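Thrombomodulin (PDB 1DX5) acts on endothelial cells as the thrombin cofactor for protein C activation, starting an anticoagulant pathway; this chain holds its EGF-like domains 4 to 6. Local coordinates at residues V92-N95 with F100-I103; E67-D72 with C77-E82. One frame throughout, in Å; residues are numbered along the deposited sequence.

Contact 1: V92-N95 with F100-I103. With CA (calcium ion), chain N.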
ATOM      1  N   VAL E  92      -6.329  15.466 -24.399  1.00 26.24           N
ATOM      2  CA  VAL E  92      -7.218  14.421 -24.904  1.00 22.58           C
ATOM      3  C   VAL E  92      -6.478  13.088 -24.797  1.00 20.63           C
ATOM      4  O   VAL E  92      -5.363  12.951 -25.287  1.00 21.18           O
ATOM      5  CB  VAL E  92      -7.647  14.686 -26.361  1.00 23.68           C
ATOM      6  CG1 VAL E  92      -8.623  13.614 -26.819  1.00 19.14           C
ATOM      7  CG2 VAL E  92      -8.274  16.078 -26.477  1.00 22.60           C
ATOM      8  N   CYS E  93      -7.132  12.097 -24.201  1.00 18.38           N
ATOM      9  CA  CYS E  93      -6.516  10.803 -23.973  1.00 13.14           C
ATOM     10  C   CYS E  93      -7.183   9.620 -24.667  1.00 12.91           C
ATOM     11  O   CYS E  93      -8.394   9.442 -24.591  1.00 12.19           O
ATOM     12  CB  CYS E  93      -6.484  10.560 -22.460  1.00 15.37           C
ATOM     13  SG  CYS E  93      -5.520   9.134 -21.847  1.00 16.63           S
ATOM     14  N   HIS E  94      -6.370   8.803 -25.332  1.00 12.79           N
ATOM     15  CA  HIS E  94      -6.846   7.594 -25.993  1.00 11.05           C
ATOM     16  C   HIS E  94      -6.062   6.437 -25.355  1.00 13.01           C
ATOM     17  O   HIS E  94      -4.825   6.432 -25.347  1.00 12.15           O
ATOM     18  CB  HIS E  94      -6.577   7.639 -27.498  1.00 12.82           C
ATOM     19  CG  HIS E  94      -7.266   8.765 -28.211  1.00 17.19           C
ATOM     20  ND1 HIS E  94      -8.610   9.037 -28.056  1.00 18.13           N
ATOM     21  CD2 HIS E  94      -6.799   9.680 -29.093  1.00 18.34           C
ATOM     22  CE1 HIS E  94      -8.938  10.071 -28.811  1.00 18.39           C
ATOM     23  NE2 HIS E  94      -7.859  10.479 -29.450  1.00 18.88           N
ATOM     24  N   ASN E  95      -6.790   5.483 -24.791  1.00  8.74           N
ATOM     25  CA  ASN E  95      -6.198   4.341 -24.132  1.00  9.78           C
ATOM     26  C   ASN E  95      -5.646   3.348 -25.150  1.00 11.06           C
ATOM     27  O   ASN E  95      -6.154   3.222 -26.264  1.00 11.08           O
ATOM     28  CB  ASN E  95      -7.248   3.676 -23.222  1.00  7.84           C
ATOM     29  CG  ASN E  95      -6.635   2.525 -22.300  1.00  3.53           C
ATOM     30  OD1 ASN E  95      -5.470   2.692 -21.911  1.00  9.84           O
ATOM     31  ND2 ASN E  95      -7.362   1.465 -22.021  1.00  4.04           N
ATOM     32  N   PHE E 100      -0.735   4.677 -23.518  1.00 14.00           N
ATOM     33  CA  PHE E 100      -1.843   5.562 -23.868  1.00 15.63           C
ATOM     34  C   PHE E 100      -1.339   6.677 -24.774  1.00 16.20           C
ATOM     35  O   PHE E 100      -0.138   6.961 -24.816  1.00 16.84           O
ATOM     36  CB  PHE E 100      -2.463   6.177 -22.601  1.00 14.91           C
ATOM     37  CG  PHE E 100      -1.503   7.059 -21.815  1.00 15.80           C
ATOM     38  CD1 PHE E 100      -0.616   6.499 -20.889  1.00 12.77           C
ATOM     39  CD2 PHE E 100      -1.480   8.442 -22.018  1.00 14.80           C
ATOM     40  CE1 PHE E 100       0.274   7.298 -20.178  1.00 13.75           C
ATOM     41  CE2 PHE E 100      -0.595   9.258 -21.315  1.00 14.97           C
ATOM     42  CZ  PHE E 100       0.287   8.687 -20.392  1.00 17.61           C
ATOM     43  N   GLU E 101      -2.251   7.274 -25.540  1.00 16.91           N
ATOM     44  CA  GLU E 101      -1.887   8.396 -26.406  1.00 16.04           C
ATOM     45  C   GLU E 101      -2.465   9.683 -25.812  1.00 15.58           C
ATOM     46  O   GLU E 101      -3.654   9.763 -25.495  1.00 12.86           O
ATOM     47  CB  GLU E 101      -2.409   8.218 -27.822  1.00 13.96           C
ATOM     48  CG  GLU E 101      -1.836   9.260 -28.767  1.00 15.36           C
ATOM     49  CD  GLU E 101      -2.672   9.393 -30.121  1.00 14.83           C
ATOM     50  OE1 GLU E 101      -3.801   8.863 -30.185  1.00 19.76           O
ATOM     51  OE2 GLU E 101      -2.170  10.033 -31.064  1.00 20.32           O
ATOM     52  N   CYS E 102      -1.606  10.677 -25.635  1.00 18.44           N
ATOM     53  CA  CYS E 102      -2.026  11.942 -25.064  1.00 20.63           C
ATOM     54  C   CYS E 102      -1.840  13.035 -26.103  1.00 21.42           C
ATOM     55  O   CYS E 102      -0.745  13.225 -26.633  1.00 18.26           O
ATOM     56  CB  CYS E 102      -1.204  12.242 -23.804  1.00 22.46           C
ATOM     57  SG  CYS E 102      -1.772  13.667 -22.820  1.00 20.68           S
ATOM     58  N   ILE E 103      -2.948  13.667 -26.478  1.00 23.95           N
ATOM     59  CA  ILE E 103      -2.906  14.755 -27.445  1.00 28.95           C
ATOM     60  C   ILE E 103      -2.789  16.065 -26.671  1.00 31.92           C
ATOM     61  O   ILE E 103      -3.590  16.340 -25.763  1.00 31.17           O
ATOM     62  CB  ILE E 103      -4.163  14.791 -28.365  1.00 28.49           C
ATOM     63  CG1 ILE E 103      -4.124  13.650 -29.395  1.00 26.56           C
ATOM     64  CG2 ILE E 103      -4.203  16.101 -29.127  1.00 27.71           C
ATOM     65  CD1 ILE E 103      -4.478  12.308 -28.860  1.00 28.49           C
TER
HETATM   66 CA    CA N 502      -3.546   1.379 -21.255  1.00  8.54          CA
HETATM   67  O   HOH W   1      -1.391   0.837 -20.287  1.00 14.51           O

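Contact 2: E67-D72 with C77-E82. With CA (calcium ion), chain N.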
ATOM      1  N   GLU E  67       4.920  -3.192 -18.872  1.00 14.12           N
ATOM      2  CA  GLU E  67       4.574  -1.834 -18.454  1.00 13.89           C
ATOM      3  C   GLU E  67       3.163  -1.531 -18.968  1.00 10.96           C
ATOM      4  O   GLU E  67       2.806  -1.954 -20.078  1.00  7.79           O
ATOM      5  CB  GLU E  67       5.558  -0.836 -19.061  1.00 18.08           C
ATOM      6  CG  GLU E  67       6.999  -1.008 -18.604  1.00 25.34           C
ATOM      7  N   GLY E  68       2.368  -0.822 -18.165  1.00  6.99           N
ATOM      8  CA  GLY E  68       1.011  -0.478 -18.568  1.00  3.93           C
ATOM      9  C   GLY E  68      -0.020  -1.535 -18.219  1.00  7.40           C
ATOM     10  O   GLY E  68      -1.210  -1.374 -18.509  1.00  5.53           O
ATOM     11  N   TYR E  69       0.439  -2.641 -17.637  1.00  7.67           N
ATOM     12  CA  TYR E  69      -0.442  -3.735 -17.236  1.00  7.90           C
ATOM     13  C   TYR E  69      -0.293  -3.973 -15.741  1.00  7.11           C
ATOM     14  O   TYR E  69       0.726  -3.646 -15.162  1.00 10.50           O
ATOM     15  CB  TYR E  69      -0.103  -5.024 -18.002  1.00  7.94           C
ATOM     16  CG  TYR E  69      -0.582  -5.028 -19.428  1.00  6.47           C
ATOM     17  CD1 TYR E  69       0.169  -4.443 -20.439  1.00  7.47           C
ATOM     18  CD2 TYR E  69      -1.813  -5.594 -19.762  1.00  7.62           C
ATOM     19  CE1 TYR E  69      -0.295  -4.419 -21.756  1.00  6.79           C
ATOM     20  CE2 TYR E  69      -2.287  -5.577 -21.069  1.00  8.98           C
ATOM     21  CZ  TYR E  69      -1.523  -4.986 -22.055  1.00  6.67           C
ATOM     22  OH  TYR E  69      -1.993  -4.954 -23.330  1.00  9.16           O
ATOM     23  N   ILE E  70      -1.319  -4.532 -15.118  1.00  8.62           N
ATOM     24  CA  ILE E  70      -1.280  -4.795 -13.696  1.00  8.41           C
ATOM     25  C   ILE E  70      -1.871  -6.180 -13.437  1.00  7.79           C
ATOM     26  O   ILE E  70      -2.783  -6.611 -14.131  1.00 10.95           O
ATOM     27  CB  ILE E  70      -2.018  -3.655 -12.901  1.00 11.34           C
ATOM     28  CG1 ILE E  70      -1.911  -3.889 -11.387  1.00 11.46           C
ATOM     29  CG2 ILE E  70      -3.492  -3.532 -13.344  1.00  6.50           C
ATOM     30  CD1 ILE E  70      -2.480  -2.750 -10.554  1.00 11.66           C
ATOM     31  N   LEU E  71      -1.287  -6.905 -12.489  1.00 10.10           N
ATOM     32  CA  LEU E  71      -1.742  -8.251 -12.147  1.00 10.78           C
ATOM     33  C   LEU E  71      -3.186  -8.225 -11.677  1.00 11.55           C
ATOM     34  O   LEU E  71      -3.589  -7.337 -10.921  1.00 14.90           O
ATOM     35  CB  LEU E  71      -0.828  -8.872 -11.088  1.00  9.98           C
ATOM     36  CG  LEU E  71      -0.904 -10.389 -10.892  1.00 13.04           C
ATOM     37  CD1 LEU E  71      -0.502 -11.064 -12.189  1.00 11.17           C
ATOM     38  CD2 LEU E  71       0.023 -10.834  -9.740  1.00 12.07           C
ATOM     39  N   ASP E  72      -3.956  -9.207 -12.135  1.00 11.20           N
ATOM     40  CA  ASP E  72      -5.373  -9.310 -11.835  1.00 11.32           C
ATOM     41  C   ASP E  72      -5.653 -10.757 -11.447  1.00 13.98           C
ATOM     42  O   ASP E  72      -4.738 -11.580 -11.426  1.00 14.05           O
ATOM     43  CB  ASP E  72      -6.170  -8.950 -13.109  1.00 11.46           C
ATOM     44  CG  ASP E  72      -7.699  -8.525 -12.810  1.00 14.41           C
ATOM     45  OD1 ASP E  72      -8.158  -8.591 -11.650  1.00 13.54           O
ATOM     46  OD2 ASP E  72      -8.380  -8.094 -13.758  1.00 19.18           O
ATOM     47  N   CYS E  77      -2.431 -10.462 -16.495  1.00 10.80           N
ATOM     48  CA  CYS E  77      -2.040  -9.070 -16.593  1.00 10.18           C
ATOM     49  C   CYS E  77      -3.119  -8.356 -17.387  1.00 10.37           C
ATOM     50  O   CYS E  77      -3.398  -8.714 -18.529  1.00 12.53           O
ATOM     51  CB  CYS E  77      -0.707  -8.958 -17.324  1.00 11.60           C
ATOM     52  SG  CYS E  77       0.684  -9.718 -16.444  1.00 13.12           S
ATOM     53  N   THR E  78      -3.723  -7.345 -16.783  1.00 13.08           N
ATOM     54  CA  THR E  78      -4.781  -6.593 -17.445  1.00 10.92           C
ATOM     55  C   THR E  78      -4.326  -5.145 -17.700  1.00 10.60           C
ATOM     56  O   THR E  78      -3.540  -4.580 -16.938  1.00  8.51           O
ATOM     57  CB  THR E  78      -6.101  -6.654 -16.628  1.00 10.24           C
ATOM     58  OG1 THR E  78      -7.152  -5.999 -17.355  1.00 18.25           O
ATOM     59  CG2 THR E  78      -5.936  -5.965 -15.304  1.00 15.24           C
ATOM     60  N   ASP E  79      -4.793  -4.567 -18.799  1.00  8.33           N
ATOM     61  CA  ASP E  79      -4.414  -3.209 -19.169  1.00  8.64           C
ATOM     62  C   ASP E  79      -4.911  -2.127 -18.210  1.00  9.70           C
ATOM     63  O   ASP E  79      -6.042  -2.174 -17.720  1.00  7.95           O
ATOM     64  CB  ASP E  79      -4.914  -2.911 -20.585  1.00  7.58           C
ATOM     65  CG  ASP E  79      -4.583  -1.407 -21.060  1.00 13.60           C
ATOM     66  OD1 ASP E  79      -3.395  -1.011 -21.083  1.00 18.27           O
ATOM     67  OD2 ASP E  79      -5.534  -0.680 -21.387  1.00 13.18           O
ATOM     68  N   ILE E  80      -4.024  -1.187 -17.907  1.00  8.82           N
ATOM     69  CA  ILE E  80      -4.368  -0.048 -17.069  1.00 10.15           C
ATOM     70  C   ILE E  80      -4.957   1.010 -18.025  1.00  9.47           C
ATOM     71  O   ILE E  80      -4.327   1.379 -19.012  1.00 11.12           O
ATOM     72  CB  ILE E  80      -3.126   0.544 -16.373  1.00  7.98           C
ATOM     73  CG1 ILE E  80      -2.510  -0.486 -15.431  1.00  5.54           C
ATOM     74  CG2 ILE E  80      -3.524   1.797 -15.556  1.00 12.24           C
ATOM     75  CD1 ILE E  80      -1.192  -0.040 -14.796  1.00  4.79           C
ATOM     76  N   ASP E  81      -6.190   1.431 -17.769  1.00  8.70           N
ATOM     77  CA  ASP E  81      -6.845   2.432 -18.598  1.00 11.21           C
ATOM     78  C   ASP E  81      -6.480   3.791 -17.992  1.00 10.49           C
ATOM     79  O   ASP E  81      -7.154   4.295 -17.102  1.00 12.45           O
ATOM     80  CB  ASP E  81      -8.359   2.175 -18.606  1.00 11.47           C
ATOM     81  CG  ASP E  81      -9.155   3.129 -19.619  1.00 13.25           C
ATOM     82  OD1 ASP E  81      -8.597   4.157 -20.041  1.00 10.77           O
ATOM     83  OD2 ASP E  81     -10.322   2.811 -19.937  1.00 19.07           O
ATOM     84  N   GLU E  82      -5.362   4.343 -18.448  1.00 14.23           N
ATOM     85  CA  GLU E  82      -4.848   5.618 -17.948  1.00 13.87           C
ATOM     86  C   GLU E  82      -5.795   6.786 -18.173  1.00 16.41           C
ATOM     87  O   GLU E  82      -5.816   7.742 -17.393  1.00 16.42           O
ATOM     88  CB  GLU E  82      -3.496   5.931 -18.589  1.00 12.15           C
ATOM     89  CG  GLU E  82      -2.368   5.011 -18.167  1.00 11.16           C
ATOM     90  CD  GLU E  82      -2.140   3.774 -19.173  1.00 10.59           C
ATOM     91  OE1 GLU E  82      -3.048   3.473 -19.977  1.00 15.10           O
ATOM     92  OE2 GLU E  82      -1.056   3.149 -19.110  1.00 10.26           O
TER
HETATM   93 CA    CA N 502      -3.546   1.379 -21.255  1.00  8.54          CA
HETATM   94  O   HOH W   1      -1.391   0.837 -20.287  1.00 14.51           O

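Contact 1: V92-N95 with F100-I103
The imidazole of His-94 meets the carboxylate of Glu-101 at its edge. Glu-101 OE1 lies in the ring plane, 3.3 Å from His-94 CD2. The two side chains run side by side in the same direction, with ring and carboxylate planes 46° apart. Glu-101 has CG anti to the backbone N (chi1 -170°) and an extended chain beyond it, which brings OE1 to the CD2 edge of the imidazole. Ile-103 approaches the same ring obliquely, with CD1 3.5 Å from His-94 CD2. The other flat group, the Phe-100 ring, receives Cys-93 SG obliquely, 4.1 Å from Phe-100 CD2. This is a sulfur-aromatic contact.

The side chains divide between two faces of an antiparallel hairpin. Val-92, His-94, Glu-101 and Ile-103 share one face, where Val-92 CB packs 4.0 Å from Ile-103 CB. Cys-93, Asn-95, Phe-100 and Cys-102 share the other. Val-92 with Ile-103 and His-94 with Glu-101 are the hydrogen-bonded pairs. Glu-101 N gives a nearly straight bond of 2.7 Å to His-94 O, and His-94 N returns one to Glu-101 O. Ile-103 N binds Val-92 O just as straight. Val-92 N to Ile-103 O is longer, at 3.2 Å, and more bent.

Disulfides from Cys-93 to Cys-83 and from Cys-102 to Cys-89 tie this hairpin to the chain before it. At the far end, Asn-95 OD1 binds the calcium ion at 2.4 Å.

The hairpin belongs to the calcium-binding sixth EGF-like domain. Its backbone bonds set the register, and both disulfides leave from the face of Cys-93 and Cys-102. If His-94 is protonated, the nearby carboxylate would probably stabilise that charge, although His-94 NE2 and Glu-101 OE1 are not in contact.

Contact 2: E67-D72 with C77-E82
Gly-68 O accepts a hydrogen bond from Ile-80 N at 2.9 Å, right beside the calcium site. The donor is tilted out of the carbonyl plane. Further along, Ile-70 and Thr-78 form a hydrogen-bonded pair: Ile-70 N binds Thr-78 O and Thr-78 N binds Ile-70 O. The CD2 side of the Tyr-69 ring reaches the opposite strand, with CD2 3.3 Å from Asp-79 N. Asp-79 OD1 lies over one face of this ring. Tyr-69 CB also packs on Cys-77 CB.

Next to Thr-78, the side chains of Ile-70 and Ile-80 cross at about a right angle, with Ile-70 CG2 3.8 Å from Ile-80 CG1. Thr-78 has OG1 anti to its own backbone N (chi1 -175°), which leaves the methyl CG2 towards Ile-70 O and Asp-72 OD2, the latter at 3.6 Å.

The calcium ion takes Asp-79 OD1 at 2.4 Å, Asp-79 OD2 more distantly at 2.9 Å, Ile-80 O at 2.4 Å and Glu-82 OE1 at 2.5 Å. A water is a further ligand, and Asn-95 OD1 with the backbone oxygens of Leu-96 and Thr-99 supply the rest. The bend in Glu-82 at chi2 (94°) turns its carboxylate back to the metal. Asp-81 caps the start of the helix that holds Glu-82.

In the second shell, Tyr-69 OH bonds to Gln-48 O, the Asp-79 side chain has Gly-98 as a polar partner, and a disulfide joins Cys-77 to Cys-65. The chain of another protein binds Leu-71 N, Asp-72 OD1 and Asp-79 O. The hairpin runs into the Asp-Ile-Asp-Glu sequence, the N-terminal calcium-binding signature of a calcium-binding EGF-like domain.

In the fold
Residues 67-72 come first. The chain turns and contact 2 closes a short loop at 77-82, forming a hairpin at the junction of the fifth and sixth EGF-like domains. From there it passes through the helix 82-85 and reaches 92-95. A second short loop then closes at contact 1 with 100-103, inside the sixth domain. The two hairpins follow in series, neither nested nor crossed, with centres about 16 Å apart. The calcium ion joins them. Asn-95 ND2 probably hydrogen-bonds Asp-79 OD2, and backbone oxygens of Leu-96 and Thr-99 complete the site. The metal thus links the domain junction at 77-82 to the hairpin of domain 6.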